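Molybdopterin biosynthesis protein (Mycobacterium abscessus, PDB 3TCR) probably binds molybdopterin, or a precursor of it, during biosynthesis of the molybdenum cofactor. Local coordinates at residues Gly44-Val49 with Ala74-Asp79; Val48-Asp53 with Val107-Thr112; Thr55-Gln60 with Val83-Leu88; Glu122-Leu127 with Arg155-Ile160; Val148-Leu153 with Arg173-Asp178. All blocks are in the same frame, centred on the assembly; numbering follows the deposited sequence.

Contact 1: Gly44-Val49 with Ala74-Asp79; sequences GRSLVV and AGFVVD
The guanidinium of R45 and the carboxylate of D79 meet with their planes turned 31° apart, and one oxygen does the touching. R45 NE lies 3.0 Å from D79 OD2, and R45 NH2 sits 3.1 Å from the same D79 OD2. Both hydrogen bonds of this salt bridge are weak because they are strongly bent. A bend at the third torsion of R45 turns NE toward the carboxylate, while NH2 has a further partner in the carbonyl of G101. The other flat group, the ring of F76, leaves the strand on the face of S46 and V78. Its CD1 comes 3.7 Å from G44 O, and beyond the contact the ring packs on I188 and I191 of helix 173-196.

Between these two ends V77 O is gripped twice. S46 N reaches V77 O at 2.8 Å; S46 OG reaches V77 O at 2.7 Å from above the carbonyl plane, 40° out of it. The hydroxyl gets there because OG stands between its own backbone N and carbonyl carbon (chi1 59°). S46 is tied to the neighbouring strand by both main chain and side chain. The ladder is completed by V77 N to G44 O at 3.0 Å and D79 N to S46 O at 2.8 Å, with R45 facing V77 and S46 facing V78 in parallel register.

G75, in a Schellman motif, closes the helix that precedes strand 76-84. The parallel strands 44-51 and 76-84, joined through helix 64-73, make a beta-alpha-beta crossover, whose helix lays L71 over S46 and V78.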
# COMPACT_ATOMS: atom_id res chain seq x y z
N GLY A 44 -26.51 -8.31 3.79
CA GLY A 44 -25.88 -9.55 3.36
C GLY A 44 -25.58 -10.41 4.56
O GLY A 44 -25.94 -10.06 5.69
N ARG A 45 -24.94 -11.55 4.30
CA ARG A 45 -24.55 -12.51 5.31
C ARG A 45 -23.06 -12.36 5.63
O ARG A 45 -22.24 -12.13 4.75
CB ARG A 45 -24.85 -13.90 4.76
CG ARG A 45 -26.34 -14.24 4.69
CD ARG A 45 -26.62 -15.40 3.73
NE ARG A 45 -25.88 -16.60 4.09
CZ ARG A 45 -25.17 -17.39 3.27
NH1 ARG A 45 -25.06 -17.17 1.96
NH2 ARG A 45 -24.56 -18.44 3.78
N SER A 46 -22.71 -12.53 6.90
CA SER A 46 -21.34 -12.41 7.37
C SER A 46 -20.90 -13.56 8.27
O SER A 46 -21.73 -14.23 8.89
CB SER A 46 -21.16 -11.09 8.14
OG SER A 46 -22.05 -11.04 9.25
N LEU A 47 -19.58 -13.77 8.33
CA LEU A 47 -18.96 -14.71 9.26
C LEU A 47 -17.72 -14.09 9.90
O LEU A 47 -16.94 -13.41 9.24
CB LEU A 47 -18.56 -16.00 8.54
CG LEU A 47 -17.93 -17.13 9.40
CD1 LEU A 47 -19.02 -18.06 9.93
CD2 LEU A 47 -16.96 -17.93 8.58
N VAL A 48 -17.56 -14.34 11.19
CA VAL A 48 -16.42 -13.90 11.93
C VAL A 48 -15.51 -15.07 12.24
O VAL A 48 -15.96 -16.11 12.74
CB VAL A 48 -16.86 -13.29 13.27
CG1 VAL A 48 -15.65 -12.71 14.02
CG2 VAL A 48 -17.91 -12.23 13.01
N VAL A 49 -14.23 -14.89 11.93
CA VAL A 49 -13.21 -15.88 12.22
C VAL A 49 -12.26 -15.29 13.27
O VAL A 49 -11.55 -14.35 12.98
CB VAL A 49 -12.40 -16.26 10.95
CG1 VAL A 49 -11.32 -17.29 11.30
CG2 VAL A 49 -13.33 -16.78 9.86
N ALA A 74 -24.71 -2.72 11.51
CA ALA A 74 -24.60 -2.26 10.11
C ALA A 74 -25.59 -2.96 9.19
O ALA A 74 -25.58 -2.70 8.00
CB ALA A 74 -23.17 -2.47 9.56
N GLY A 75 -26.39 -3.88 9.71
CA GLY A 75 -27.38 -4.56 8.90
C GLY A 75 -27.04 -5.93 8.32
O GLY A 75 -27.81 -6.43 7.50
N PHE A 76 -25.92 -6.53 8.71
CA PHE A 76 -25.57 -7.89 8.26
C PHE A 76 -26.19 -8.94 9.16
O PHE A 76 -26.29 -8.73 10.35
CB PHE A 76 -24.04 -8.14 8.29
CG PHE A 76 -23.29 -7.33 7.29
CD1 PHE A 76 -22.99 -7.84 6.05
CD2 PHE A 76 -22.93 -6.04 7.58
CE1 PHE A 76 -22.34 -7.07 5.11
CE2 PHE A 76 -22.26 -5.27 6.66
CZ PHE A 76 -21.97 -5.78 5.41
N VAL A 77 -26.59 -10.07 8.59
CA VAL A 77 -26.87 -11.25 9.35
C VAL A 77 -25.51 -11.85 9.68
O VAL A 77 -24.61 -11.91 8.80
CB VAL A 77 -27.71 -12.26 8.52
CG1 VAL A 77 -27.80 -13.63 9.20
CG2 VAL A 77 -29.12 -11.67 8.31
N VAL A 78 -25.34 -12.28 10.92
CA VAL A 78 -24.13 -12.96 11.35
C VAL A 78 -24.41 -14.45 11.37
O VAL A 78 -25.09 -14.94 12.25
CB VAL A 78 -23.66 -12.43 12.73
CG1 VAL A 78 -22.36 -13.10 13.17
CG2 VAL A 78 -23.51 -10.90 12.69
N ASP A 79 -23.91 -15.17 10.37
CA ASP A 79 -24.20 -16.60 10.25
C ASP A 79 -23.57 -17.38 11.37
O ASP A 79 -24.10 -18.42 11.76
CB ASP A 79 -23.69 -17.17 8.90
CG ASP A 79 -24.59 -16.80 7.72
OD1 ASP A 79 -25.67 -16.22 7.95
OD2 ASP A 79 -24.21 -17.11 6.56

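Contact 2: Val48-Asp53 with Val107-Thr112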
# COMPACT_ATOMS: atom_id res chain seq x y z
N VAL A 48 -17.56 -14.34 11.19
CA VAL A 48 -16.42 -13.90 11.93
C VAL A 48 -15.51 -15.07 12.24
O VAL A 48 -15.96 -16.11 12.74
CB VAL A 48 -16.86 -13.29 13.27
CG1 VAL A 48 -15.65 -12.71 14.02
CG2 VAL A 48 -17.91 -12.23 13.01
N VAL A 49 -14.23 -14.89 11.93
CA VAL A 49 -13.21 -15.88 12.22
C VAL A 49 -12.26 -15.29 13.27
O VAL A 49 -11.55 -14.35 12.98
CB VAL A 49 -12.40 -16.26 10.95
CG1 VAL A 49 -11.32 -17.29 11.30
CG2 VAL A 49 -13.33 -16.78 9.86
N ILE A 50 -12.26 -15.84 14.48
CA ILE A 50 -11.37 -15.37 15.56
C ILE A 50 -10.08 -16.14 15.40
O ILE A 50 -10.10 -17.36 15.46
CB ILE A 50 -11.93 -15.69 16.95
CG1 ILE A 50 -13.24 -14.95 17.19
CG2 ILE A 50 -10.89 -15.40 18.04
CD1 ILE A 50 -13.15 -13.45 16.99
N VAL A 51 -8.97 -15.44 15.18
CA VAL A 51 -7.68 -16.10 15.02
C VAL A 51 -6.88 -15.85 16.28
O VAL A 51 -6.27 -14.79 16.45
CB VAL A 51 -6.89 -15.60 13.78
CG1 VAL A 51 -5.55 -16.36 13.67
CG2 VAL A 51 -7.72 -15.73 12.49
N ASN A 52 -6.92 -16.81 17.20
CA ASN A 52 -6.30 -16.64 18.51
C ASN A 52 -5.98 -17.97 19.19
O ASN A 52 -6.89 -18.72 19.54
CB ASN A 52 -7.26 -15.84 19.39
CG ASN A 52 -6.59 -15.28 20.62
OD1 ASN A 52 -6.15 -16.00 21.52
ND2 ASN A 52 -6.50 -13.97 20.65
N ASP A 53 -4.71 -18.27 19.41
CA ASP A 53 -4.34 -19.55 20.09
C ASP A 53 -4.98 -19.76 21.44
O ASP A 53 -5.40 -20.87 21.75
CB ASP A 53 -2.84 -19.63 20.29
CG ASP A 53 -2.12 -19.73 19.01
OD1 ASP A 53 -2.66 -20.41 18.11
OD2 ASP A 53 -1.05 -19.12 18.89
N VAL A 107 -14.92 -11.35 8.23
CA VAL A 107 -13.97 -10.56 8.99
C VAL A 107 -13.18 -11.52 9.88
O VAL A 107 -13.78 -12.27 10.68
CB VAL A 107 -14.72 -9.57 9.88
CG1 VAL A 107 -13.77 -8.73 10.76
CG2 VAL A 107 -15.65 -8.69 9.03
N THR A 108 -11.86 -11.55 9.71
CA THR A 108 -10.97 -12.32 10.57
C THR A 108 -10.41 -11.30 11.57
O THR A 108 -10.18 -10.14 11.18
CB THR A 108 -9.80 -12.99 9.80
OG1 THR A 108 -8.84 -12.01 9.37
CG2 THR A 108 -10.28 -13.77 8.60
N VAL A 109 -10.19 -11.73 12.81
CA VAL A 109 -9.81 -10.86 13.92
C VAL A 109 -8.65 -11.54 14.62
O VAL A 109 -8.82 -12.63 15.17
CB VAL A 109 -10.96 -10.73 14.96
CG1 VAL A 109 -10.55 -9.86 16.17
CG2 VAL A 109 -12.22 -10.22 14.29
N GLY A 110 -7.47 -10.91 14.60
CA GLY A 110 -6.27 -11.52 15.16
C GLY A 110 -5.27 -11.97 14.11
O GLY A 110 -5.61 -12.10 12.89
N GLY A 111 -4.03 -12.16 14.59
CA GLY A 111 -2.99 -12.79 13.78
C GLY A 111 -2.37 -11.91 12.71
O GLY A 111 -1.84 -12.41 11.71
N THR A 112 -2.41 -10.59 12.93
CA THR A 112 -1.81 -9.61 12.00
C THR A 112 -0.59 -8.86 12.55
O THR A 112 -0.13 -7.90 11.92
CB THR A 112 -2.88 -8.56 11.59
OG1 THR A 112 -3.33 -7.83 12.74
CG2 THR A 112 -4.07 -9.24 10.95
O HOH W 1 -8.18 -12.37 18.23
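V109 O is held by two donors: V51 N at 2.8 Å and a water whose oxygen stands 3.1 Å from V109 O. The bond from V51 N is almost straight, 170° at the hydrogen, although the donor is tilted from the carbonyl plane. The same water accepts a weak bond from the side-chain amide of N52, so the polar link runs on just past the end of the strand. Deeper in the sheet V109 N donates to V49 O at 3.0 Å, and V49 N to V107 O at 2.9 Å. V48, V49 and I50 stand in parallel register with V107, T108 and V109.

The side chains divide between the two faces. On one, I50 and V109 lie side by side and point the same way, I50 CD1 resting 4.0 Å from V109 CB; with CG1 beside its backbone N (chi1 -64°), the isoleucine bends again at chi2 (-55°), which swings CD1 across to the valine. V48 CG1 adds a looser touch, 4.2 Å from V109 CG2, and V67 of helix 64-73 packs on both V48 and V109. On the other face V49 CB meets the methyl of T108, CB to CG2 4.0 Å, while T108 OG1 is hydrogen-bonded to N168 ND2. A94 of helix 88-100 lies against V49 there.

Beyond the ladder G110 and G111 take positive phi, and G110 CA approaches V51 O at 3.5 Å. Every touching residue is buried: three main-chain bonds join the strands, and branched aliphatic side chains supply the apolar cover, as suits the parallel part of a mixed sheet.

Contact 3: Thr55-Gln60 with Val83-Leu88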
# COMPACT_ATOMS: atom_id res chain seq x y z
N THR A 55 -7.84 -18.26 22.67
CA THR A 55 -9.27 -18.48 22.50
C THR A 55 -9.54 -19.90 21.98
O THR A 55 -10.49 -20.51 22.40
CB THR A 55 -9.93 -17.45 21.54
OG1 THR A 55 -9.57 -16.13 21.93
CG2 THR A 55 -11.45 -17.56 21.58
N ALA A 56 -8.69 -20.42 21.10
CA ALA A 56 -8.89 -21.78 20.58
C ALA A 56 -8.70 -22.86 21.65
O ALA A 56 -9.07 -23.99 21.42
CB ALA A 56 -8.00 -22.05 19.37
N HIS A 57 -8.14 -22.52 22.82
CA HIS A 57 -7.95 -23.47 23.96
C HIS A 57 -8.75 -23.10 25.20
O HIS A 57 -8.46 -23.57 26.28
CB HIS A 57 -6.45 -23.63 24.32
CG HIS A 57 -5.56 -23.95 23.13
ND1 HIS A 57 -4.45 -23.22 22.83
CD2 HIS A 57 -5.64 -24.94 22.14
CE1 HIS A 57 -3.86 -23.72 21.71
NE2 HIS A 57 -4.58 -24.77 21.29
N GLY A 58 -9.76 -22.25 25.07
CA GLY A 58 -10.72 -22.03 26.13
C GLY A 58 -10.74 -20.67 26.79
O GLY A 58 -11.60 -20.43 27.64
N ASP A 59 -9.82 -19.77 26.43
CA ASP A 59 -9.85 -18.43 27.03
C ASP A 59 -11.03 -17.67 26.50
O ASP A 59 -11.52 -17.91 25.42
CB ASP A 59 -8.57 -17.60 26.78
CG ASP A 59 -7.43 -17.96 27.73
OD1 ASP A 59 -6.40 -17.25 27.73
OD2 ASP A 59 -7.55 -18.96 28.46
N GLN A 60 -11.46 -16.72 27.31
CA GLN A 60 -12.52 -15.80 27.00
C GLN A 60 -12.19 -14.91 25.77
O GLN A 60 -11.28 -14.08 25.83
CB GLN A 60 -12.71 -14.93 28.26
CG GLN A 60 -13.76 -13.84 28.18
CD GLN A 60 -13.97 -13.15 29.52
OE1 GLN A 60 -13.74 -13.74 30.58
NE2 GLN A 60 -14.43 -11.90 29.48
N VAL A 83 -13.66 -20.13 15.73
CA VAL A 83 -12.41 -19.89 16.42
C VAL A 83 -11.33 -20.83 15.86
O VAL A 83 -11.56 -22.02 15.76
CB VAL A 83 -12.52 -20.12 17.95
CG1 VAL A 83 -11.15 -19.85 18.62
CG2 VAL A 83 -13.58 -19.19 18.55
N VAL A 84 -10.18 -20.30 15.48
CA VAL A 84 -9.07 -21.10 15.02
C VAL A 84 -7.79 -20.62 15.69
O VAL A 84 -7.71 -19.49 16.21
CB VAL A 84 -8.86 -20.99 13.48
CG1 VAL A 84 -10.05 -21.54 12.70
CG2 VAL A 84 -8.56 -19.55 13.08
N GLU A 85 -6.79 -21.49 15.67
CA GLU A 85 -5.44 -21.18 16.11
C GLU A 85 -4.75 -20.35 15.05
O GLU A 85 -5.22 -20.25 13.92
CB GLU A 85 -4.64 -22.47 16.29
CG GLU A 85 -5.15 -23.36 17.41
CD GLU A 85 -4.46 -24.74 17.47
OE1 GLU A 85 -4.26 -25.39 16.42
OE2 GLU A 85 -4.17 -25.21 18.57
N ASN A 86 -3.58 -19.83 15.41
CA ASN A 86 -2.68 -19.18 14.46
C ASN A 86 -1.97 -20.22 13.67
O ASN A 86 -0.80 -20.52 13.92
CB ASN A 86 -1.64 -18.30 15.17
CG ASN A 86 -1.99 -16.84 15.11
OD1 ASN A 86 -2.05 -16.25 14.02
ND2 ASN A 86 -2.33 -16.27 16.25
N ASP A 87 -2.69 -20.73 12.69
CA ASP A 87 -2.32 -21.88 11.94
C ASP A 87 -2.89 -21.70 10.56
O ASP A 87 -4.12 -21.66 10.37
CB ASP A 87 -2.91 -23.13 12.57
CG ASP A 87 -2.58 -24.38 11.80
OD1 ASP A 87 -1.56 -25.01 12.15
OD2 ASP A 87 -3.28 -24.70 10.82
N LEU A 88 -1.98 -21.63 9.59
CA LEU A 88 -2.31 -21.34 8.23
C LEU A 88 -3.44 -22.21 7.64
O LEU A 88 -4.41 -21.67 7.10
CB LEU A 88 -1.04 -21.42 7.38
CG LEU A 88 -1.23 -20.85 5.97
CD1 LEU A 88 -0.04 -19.95 5.62
CD2 LEU A 88 -1.47 -22.00 4.96
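V83 lays its CG1 methyl over the peptide joining T55 to A56, with V83 CG1 3.5 Å from A56 N. CG1 stands opposite the backbone N (chi1 -180°), and the side chain crosses that of T55 at about a right angle, T55 CG2 lying 3.8 Å from V83 CG1. The methyl of A56 then bridges two residues of the other segment: A56 CB is 3.9 Å from V83 CG1 and 3.7 Å from E85 CG. The apolar contact thus ends on E85 CG, next to the carboxylate.

There H57 takes over. Its NE2 donates to E85 OE2 at 2.8 Å, using the anti lone pair of that oxygen, the one directed away from OE1. The oxygen comes to the edge of the imidazole but is tilted 22° from the ring plane, and ring and carboxylate planes stand 79° apart. E85 reaches the ring on a chain that stays extended beyond CG. This histidine-carboxylate pair lies at the protein surface, and its bond ties the loop to the residues that follow the strand. Within the loop, G58 N closes a turn on T55 O at 3.3 Å.

After V84 the strand ends. E85 N is held by E90 OE2, N86 forms the centre of an inverse gamma turn with its N bonded to D53 OD1, and D87 caps the start of helix 88-100. The loop that leads from strand 44-51 to helix 64-73 therefore leans on the C-terminal end of strand 76-84, whose V84 turns the other way, onto V49 and V51 of the neighbouring strand and I91 of helix 88-100.

Contact 4: Glu122-Leu127 with Arg155-Ile160; sequences EATQPL and RGVAGI
E122 and R155 form the ionic part of the contact. R155 NH1 donates to E122 OE2 at 3.0 Å, meeting the oxygen on its syn side but 29° out of the carboxylate plane. OE1 lies in plane at the edge of the guanidinium and takes only weak bonds, from R155 NH1 at 3.4 Å and R155 NH2 at 3.5 Å. The two planes are 51° apart, so the groups meet askew. R155 arrives by a bend at chi3 (-54°), and its NE is anchored on G113 O. E122 OE2 also forms a salt bridge with R130 of the second subunit, so one carboxylate would offset arginines of both chains.

Van der Waals contact centres on V157. T124 and V157 run antiparallel past one another, T124 CG2 lying 3.6 Å from V157 CG2. Q125 crosses the same valine at about a right angle and makes an oxygen-to-methyl contact, its OE1 3.4 Å from V157 CG1.

Polar anchoring runs through a third element. N168 of strand 164-169 receives V157 N on its OD1 and hydrogen-bonds T124 OG1 with its ND2, so one amide side chain joins both segments; T124 OG1 has its strongest partner in A120 O. Farther along, L127 N closes a 3-10 turn on T124 O at 2.9 Å.

Together these contacts set the short helix 120-124 and its 3-10 extension beside strand 158-161, which runs antiparallel to its neighbour 164-169: packing of a short helix beside the antiparallel part of the mixed sheet in an alpha/beta fold, at the boundary with the second subunit.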
# COMPACT_ATOMS: atom_id res chain seq x y z
N GLU A 122 -0.73 -14.19 5.66
CA GLU A 122 -0.16 -15.27 4.83
C GLU A 122 -1.22 -16.29 4.45
O GLU A 122 -1.20 -16.83 3.34
CB GLU A 122 0.93 -16.02 5.61
CG GLU A 122 2.24 -15.28 5.78
CD GLU A 122 2.24 -14.22 6.88
OE1 GLU A 122 1.25 -14.01 7.59
OE2 GLU A 122 3.29 -13.55 7.00
N ALA A 123 -2.15 -16.56 5.38
CA ALA A 123 -3.21 -17.55 5.14
C ALA A 123 -4.23 -17.02 4.14
O ALA A 123 -4.75 -17.77 3.31
CB ALA A 123 -3.91 -17.98 6.42
N THR A 124 -4.50 -15.71 4.24
CA THR A 124 -5.54 -15.05 3.45
C THR A 124 -5.15 -14.72 2.00
O THR A 124 -5.91 -15.01 1.09
CB THR A 124 -6.04 -13.78 4.19
OG1 THR A 124 -6.51 -14.19 5.48
CG2 THR A 124 -7.20 -13.05 3.43
N GLN A 125 -4.01 -14.08 1.82
CA GLN A 125 -3.54 -13.60 0.51
C GLN A 125 -3.67 -14.63 -0.63
O GLN A 125 -4.22 -14.30 -1.69
CB GLN A 125 -2.10 -13.06 0.60
CG GLN A 125 -1.55 -12.42 -0.70
CD GLN A 125 -2.22 -11.10 -1.03
OE1 GLN A 125 -2.64 -10.36 -0.13
NE2 GLN A 125 -2.36 -10.80 -2.34
N PRO A 126 -3.23 -15.89 -0.41
CA PRO A 126 -3.34 -16.85 -1.55
C PRO A 126 -4.75 -17.23 -1.95
O PRO A 126 -4.95 -17.82 -3.03
CB PRO A 126 -2.57 -18.11 -1.07
CG PRO A 126 -1.81 -17.67 0.17
CD PRO A 126 -2.50 -16.44 0.73
N LEU A 127 -5.73 -16.93 -1.11
CA LEU A 127 -7.14 -17.23 -1.42
C LEU A 127 -7.82 -16.12 -2.22
O LEU A 127 -8.98 -16.28 -2.66
CB LEU A 127 -7.93 -17.43 -0.12
CG LEU A 127 -7.35 -18.40 0.91
CD1 LEU A 127 -8.29 -18.42 2.12
CD2 LEU A 127 -7.19 -19.77 0.27
N ARG A 155 -0.65 -6.13 9.58
CA ARG A 155 -0.28 -6.71 8.28
C ARG A 155 -1.51 -7.24 7.49
O ARG A 155 -1.38 -7.92 6.45
CB ARG A 155 0.78 -7.77 8.47
CG ARG A 155 2.07 -7.24 9.05
CD ARG A 155 3.20 -8.27 9.08
NE ARG A 155 2.73 -9.45 9.76
CZ ARG A 155 2.40 -10.61 9.19
NH1 ARG A 155 2.51 -10.82 7.89
NH2 ARG A 155 1.93 -11.58 9.97
N GLY A 156 -2.70 -6.94 7.99
CA GLY A 156 -3.92 -7.47 7.42
C GLY A 156 -4.04 -7.17 5.92
O GLY A 156 -3.56 -6.13 5.45
N VAL A 157 -4.59 -8.12 5.17
CA VAL A 157 -4.95 -7.88 3.77
C VAL A 157 -6.47 -7.91 3.62
O VAL A 157 -7.21 -8.22 4.58
CB VAL A 157 -4.31 -8.92 2.84
CG1 VAL A 157 -2.77 -8.92 2.97
CG2 VAL A 157 -4.89 -10.31 3.11
N ALA A 158 -6.92 -7.61 2.40
CA ALA A 158 -8.34 -7.58 2.07
C ALA A 158 -8.54 -7.86 0.60
O ALA A 158 -7.71 -7.48 -0.24
CB ALA A 158 -8.97 -6.24 2.44
N GLY A 159 -9.65 -8.51 0.27
CA GLY A 159 -9.94 -8.84 -1.13
C GLY A 159 -11.18 -9.69 -1.31
O GLY A 159 -11.93 -9.92 -0.34
N ILE A 160 -11.41 -10.12 -2.57
CA ILE A 160 -12.56 -10.94 -2.94
C ILE A 160 -12.04 -12.34 -3.18
O ILE A 160 -11.06 -12.52 -3.90
CB ILE A 160 -13.25 -10.47 -4.24
CG1 ILE A 160 -13.76 -9.02 -4.13
CG2 ILE A 160 -14.40 -11.39 -4.66
CD1 ILE A 160 -14.79 -8.82 -3.03

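Contact 5: Val148-Leu153 with Arg173-Asp178; sequences VTEAGL and RAAVRD
V148 points its side chain at the start of helix 173-196 and straddles A174 with both methyls: V148 CG1 is 3.9 Å and V148 CG2 4.1 Å from A174 CB. CG1 stands opposite the backbone N of the valine (chi1 -178°), which also sets it 3.9 Å from A175 N, over the helix backbone. A174 in turn directs its methyl back at the valine. One residue on, A175 holds its CB alongside the contact and receives E150 and A151 of the short helix. A151 CB faces it methyl to methyl, 4.2 Å from A175 CB, and E150 brings its CG to 4.1 Å from the same A175 CB.

This alanine pair lets the backbones of helices 149-152 and 173-196 come near, with the CA atoms of A151 and A175 5.4 Å apart. The short helix starts at V148, its N-cap residue, whose O accepts from A151 N at 2.9 Å and from G152 N at 3.0 Å. The chain between the two helices builds strands 158-161 and 164-169, so the contact brings together the helices that precede and follow that antiparallel pair in the chain. No hydrogen bond crosses between the segments.

E150 is turned differently from the valine. Its CG sits between backbone N and carbonyl carbon (chi1 64°) and the chain bends at chi2 (-88°), folding the aliphatic part across A175 and carrying the carboxylate to S172. There E150 OE2 is hydrogen-bonded to S172 OG, which is also the partner of A175 N, so a serine just ahead of the long helix links both sides. D178, one turn on from A174, is hydrogen-bonded to S142, and L153 packs on M186 of the second subunit.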
# COMPACT_ATOMS: atom_id res chain seq x y z
N VAL A 148 -4.21 3.81 17.55
CA VAL A 148 -4.30 2.37 17.83
C VAL A 148 -3.18 1.67 17.04
O VAL A 148 -3.33 1.31 15.84
CB VAL A 148 -5.67 1.80 17.46
CG1 VAL A 148 -5.73 0.32 17.81
CG2 VAL A 148 -6.81 2.60 18.12
N THR A 149 -2.06 1.49 17.73
CA THR A 149 -0.80 1.03 17.14
C THR A 149 -0.92 -0.29 16.41
O THR A 149 -0.40 -0.44 15.30
CB THR A 149 0.27 0.87 18.24
OG1 THR A 149 0.44 2.13 18.91
CG2 THR A 149 1.65 0.38 17.64
N GLU A 150 -1.59 -1.26 17.03
CA GLU A 150 -1.73 -2.58 16.45
C GLU A 150 -2.58 -2.54 15.16
O GLU A 150 -2.50 -3.45 14.34
CB GLU A 150 -2.30 -3.59 17.44
CG GLU A 150 -3.72 -3.32 17.95
CD GLU A 150 -3.79 -2.41 19.19
OE1 GLU A 150 -2.78 -1.72 19.52
OE2 GLU A 150 -4.87 -2.39 19.83
N ALA A 151 -3.38 -1.47 15.00
CA ALA A 151 -4.16 -1.24 13.77
C ALA A 151 -3.31 -0.52 12.69
O ALA A 151 -3.28 -0.93 11.53
CB ALA A 151 -5.46 -0.49 14.08
N GLY A 152 -2.57 0.50 13.07
CA GLY A 152 -1.71 1.19 12.14
C GLY A 152 -0.68 0.28 11.54
O GLY A 152 -0.30 0.42 10.37
N LEU A 153 -0.20 -0.65 12.35
CA LEU A 153 0.85 -1.58 11.95
C LEU A 153 0.32 -2.94 11.43
O LEU A 153 1.10 -3.79 11.01
CB LEU A 153 1.79 -1.79 13.13
CG LEU A 153 2.68 -0.62 13.58
CD1 LEU A 153 3.51 -0.96 14.83
CD2 LEU A 153 3.60 -0.23 12.43
N ARG A 173 -9.79 -5.02 21.12
CA ARG A 173 -11.05 -4.30 21.08
C ARG A 173 -10.91 -2.96 20.37
O ARG A 173 -11.80 -2.57 19.62
CB ARG A 173 -11.64 -4.09 22.49
CG ARG A 173 -12.25 -5.38 23.08
CD ARG A 173 -12.79 -5.20 24.50
NE ARG A 173 -13.99 -4.37 24.50
CZ ARG A 173 -15.23 -4.80 24.25
NH1 ARG A 173 -15.47 -6.08 23.97
NH2 ARG A 173 -16.24 -3.93 24.29
N ALA A 174 -9.81 -2.26 20.61
CA ALA A 174 -9.62 -0.93 20.03
C ALA A 174 -9.50 -1.05 18.50
O ALA A 174 -10.07 -0.25 17.78
CB ALA A 174 -8.39 -0.25 20.62
N ALA A 175 -8.76 -2.06 18.03
CA ALA A 175 -8.59 -2.33 16.60
C ALA A 175 -9.90 -2.73 15.96
O ALA A 175 -10.23 -2.27 14.89
CB ALA A 175 -7.48 -3.39 16.32
N VAL A 176 -10.68 -3.58 16.63
CA VAL A 176 -11.99 -4.00 16.08
C VAL A 176 -12.95 -2.80 15.98
O VAL A 176 -13.67 -2.66 14.99
CB VAL A 176 -12.67 -5.09 16.94
CG1 VAL A 176 -14.15 -5.15 16.64
CG2 VAL A 176 -11.98 -6.44 16.72
N ARG A 177 -12.91 -1.94 16.99
CA ARG A 177 -13.77 -0.75 16.98
C ARG A 177 -13.45 0.16 15.80
O ARG A 177 -14.34 0.54 15.04
CB ARG A 177 -13.66 0.05 18.30
CG ARG A 177 -14.94 0.00 19.09
CD ARG A 177 -14.80 0.64 20.49
NE ARG A 177 -15.51 -0.16 21.50
CZ ARG A 177 -16.84 -0.32 21.51
NH1 ARG A 177 -17.58 0.22 20.56
NH2 ARG A 177 -17.41 -1.04 22.48
N ASP A 178 -12.18 0.52 15.69
CA ASP A 178 -11.76 1.44 14.64
C ASP A 178 -11.82 0.79 13.24
O ASP A 178 -12.32 1.39 12.31
CB ASP A 178 -10.39 2.02 14.95
CG ASP A 178 -10.04 3.17 14.03
OD1 ASP A 178 -10.57 4.27 14.29
OD2 ASP A 178 -9.27 2.97 13.06

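In the fold
Contacts 1 and 2 both use strand 44-51, pairing it with strand 76-84 on one side and 105-109 on the other. Contact 2 is wholly buried; contact 1 is partly buried and carries a salt bridge to the exposed D79. Contact 3 lies at the surface, nested within the loop that contact 2 closes, and replaces strand pairing with a side-chain hydrogen bond; a probable hydrogen bond from V84 N to I50 O joins the two. Contacts 4 and 5 come later in the chain, interleave along it and both reach the second subunit, yet contact 4 is largely ionic and polar whereas contact 5 is methyl packing. A probable hydrogen bond from R155 N to T112 O links contacts 2 and 4.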